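Local atomic coordinates of ultraspiracle (Drosophila melanogaster, PDB entry 1HG4), a protein that probably regulates transcription as a nuclear hormone receptor, its ligand-binding domain holding a phospholipid in its pocket. Residues Y187-R192 / M202-V207. Sequence-based numbering, arbitrary orientation.
Sequences YNPDIR and MCREKV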
loop_
_atom_site.group_PDB
_atom_site.type_symbol
_atom_site.label_atom_id
_atom_site.label_comp_id
_atom_site.label_asym_id
_atom_site.label_seq_id
_atom_site.Cartn_x
_atom_site.Cartn_y
_atom_site.Cartn_z
ATOM N N TYR A 187 14.685 -1.685 0.939
ATOM C CA TYR A 187 13.216 -1.754 1.028
ATOM C C TYR A 187 12.556 -1.896 -0.350
ATOM O O TYR A 187 11.873 -0.979 -0.823
ATOM C CB TYR A 187 12.668 -0.493 1.718
ATOM C CG TYR A 187 13.122 -0.310 3.153
ATOM C CD1 TYR A 187 13.014 -1.343 4.074
ATOM C CD2 TYR A 187 13.628 0.909 3.596
ATOM C CE1 TYR A 187 13.395 -1.165 5.406
ATOM C CE2 TYR A 187 14.012 1.096 4.922
ATOM C CZ TYR A 187 13.889 0.049 5.820
ATOM O OH TYR A 187 14.247 0.206 7.144
ATOM N N ASN A 188 12.737 -3.057 -0.974
ATOM C CA ASN A 188 12.202 -3.302 -2.307
ATOM C C ASN A 188 10.991 -4.240 -2.223
ATOM O O ASN A 188 11.127 -5.433 -1.961
ATOM C CB ASN A 188 13.314 -3.890 -3.184
ATOM C CG ASN A 188 12.864 -4.181 -4.605
ATOM O OD1 ASN A 188 13.648 -4.677 -5.417
ATOM N ND2 ASN A 188 11.612 -3.885 -4.914
ATOM N N PRO A 189 9.786 -3.702 -2.461
ATOM C CA PRO A 189 8.538 -4.464 -2.405
ATOM C C PRO A 189 8.139 -5.242 -3.651
ATOM O O PRO A 189 7.187 -6.016 -3.615
ATOM C CB PRO A 189 7.514 -3.386 -2.084
ATOM C CG PRO A 189 8.004 -2.238 -2.940
ATOM C CD PRO A 189 9.513 -2.266 -2.701
ATOM N N ASP A 190 8.856 -5.048 -4.748
ATOM C CA ASP A 190 8.495 -5.713 -6.002
ATOM C C ASP A 190 9.160 -7.049 -6.277
ATOM O O ASP A 190 9.141 -7.526 -7.406
ATOM C CB ASP A 190 8.765 -4.778 -7.189
ATOM C CG ASP A 190 8.106 -3.422 -7.027
ATOM O OD1 ASP A 190 6.926 -3.326 -6.670
ATOM O OD2 ASP A 190 8.868 -2.359 -7.294
ATOM N N ILE A 191 9.744 -7.667 -5.266
ATOM C CA ILE A 191 10.401 -8.943 -5.488
ATOM C C ILE A 191 9.391 -10.079 -5.400
ATOM O O ILE A 191 8.532 -10.091 -4.527
ATOM C CB ILE A 191 11.521 -9.174 -4.457
ATOM C CG1 ILE A 191 12.472 -7.977 -4.453
ATOM C CG2 ILE A 191 12.304 -10.436 -4.805
ATOM C CD1 ILE A 191 13.297 -7.880 -3.178
ATOM N N ARG A 192 9.484 -11.028 -6.321
ATOM C CA ARG A 192 8.570 -12.155 -6.320
ATOM C C ARG A 192 8.718 -12.952 -5.034
ATOM O O ARG A 192 9.827 -13.173 -4.559
ATOM C CB ARG A 192 8.849 -13.077 -7.508
ATOM C CG ARG A 192 7.972 -14.327 -7.498
ATOM C CD ARG A 192 8.437 -15.412 -8.460
ATOM N NE ARG A 192 7.623 -16.619 -8.294
ATOM C CZ ARG A 192 7.765 -17.743 -8.993
ATOM N NH1 ARG A 192 8.700 -17.845 -9.934
ATOM N NH2 ARG A 192 6.965 -18.775 -8.745
ATOM N N MET A 202 6.142 1.120 2.377
ATOM C CA MET A 202 5.953 2.219 3.303
ATOM C C MET A 202 7.322 2.699 3.825
ATOM O O MET A 202 7.618 3.900 3.814
ATOM C CB MET A 202 5.017 1.757 4.431
ATOM C CG MET A 202 4.049 2.826 4.910
ATOM S SD MET A 202 3.296 3.801 3.549
ATOM C CE MET A 202 4.340 5.252 3.605
ATOM N N CYS A 203 8.155 1.769 4.278
ATOM C CA CYS A 203 9.496 2.119 4.730
ATOM C C CYS A 203 10.199 2.890 3.598
ATOM O O CYS A 203 10.803 3.941 3.832
ATOM C CB CYS A 203 10.297 0.855 5.032
ATOM S SG CYS A 203 9.590 -0.205 6.330
ATOM N N ARG A 204 10.120 2.368 2.373
ATOM C CA ARG A 204 10.765 3.034 1.248
ATOM C C ARG A 204 10.265 4.461 1.099
ATOM O O ARG A 204 11.053 5.386 0.899
ATOM C CB ARG A 204 10.503 2.277 -0.060
ATOM C CG ARG A 204 10.869 3.074 -1.306
ATOM C CD ARG A 204 10.741 2.256 -2.589
ATOM N NE ARG A 204 11.856 1.328 -2.761
ATOM C CZ ARG A 204 12.075 0.602 -3.859
ATOM N NH1 ARG A 204 11.254 0.687 -4.905
ATOM N NH2 ARG A 204 13.129 -0.210 -3.905
ATOM N N GLU A 205 8.954 4.645 1.199
ATOM C CA GLU A 205 8.390 5.974 1.058
ATOM C C GLU A 205 8.814 6.907 2.182
ATOM O O GLU A 205 8.965 8.114 1.973
ATOM C CB GLU A 205 6.863 5.882 0.924
ATOM C CG GLU A 205 6.459 5.315 -0.441
ATOM C CD GLU A 205 4.962 5.183 -0.627
ATOM O OE1 GLU A 205 4.210 5.903 0.058
ATOM O OE2 GLU A 205 4.542 4.364 -1.478
ATOM N N LYS A 206 9.033 6.365 3.369
ATOM C CA LYS A 206 9.494 7.211 4.467
ATOM C C LYS A 206 10.941 7.669 4.194
ATOM O O LYS A 206 11.358 8.753 4.606
ATOM C CB LYS A 206 9.395 6.450 5.792
ATOM C CG LYS A 206 7.965 6.091 6.144
ATOM C CD LYS A 206 7.848 5.398 7.492
ATOM C CE LYS A 206 6.385 5.139 7.845
ATOM N NZ LYS A 206 6.246 4.343 9.103
ATOM N N VAL A 207 11.705 6.839 3.494
ATOM C CA VAL A 207 13.075 7.202 3.155
ATOM C C VAL A 207 13.031 8.295 2.078
ATOM O O VAL A 207 13.860 9.200 2.070
ATOM C CB VAL A 207 13.880 5.984 2.642
ATOM C CG1 VAL A 207 15.261 6.428 2.186
ATOM C CG2 VAL A 207 14.008 4.927 3.753
#
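In the helical ligand-binding domain of this nuclear receptor, the loop that leaves helix 175-186 packs against the second and third turns of the next helix, 197-218, through a CH-pi contact. Cys203 CB sits 3.4 Å from the centroid of the Tyr187 ring, only 4° off the ring normal. The sulfur, turned anti to its own carbonyl carbon, stays over the same face, with Cys203 SG 4.3 Å from the centroid of the Tyr187 ring. One turn on, Val207 CG2 meets the ring at its edge, 4.0 Å from Tyr187 CE2, while the Tyr187 hydroxyl is hydrogen-bonded to the carbonyl of Pro71. An alanine here, lacking the ring and hydroxyl that meet Cys203, Val207 and Pro71, would probably hold the loop less firmly against helix 197-218. The Arg204 side chain lies beside that of Asn188, extended through CD and then bent at chi3 (-77°), so that its guanidinium reaches the loop at Asn188 and Pro189 and NH2 can hydrogen-bond to the carbonyl of Ile184 near the end of helix 175-186. Asp190 OD2 lies off the plane of the guanidinium, 4.5 Å from Arg204 NH1, so the two charges probably attract only weakly. Pro189 CD rests over one guanidinium face, 4.0 Å from Arg204 CZ.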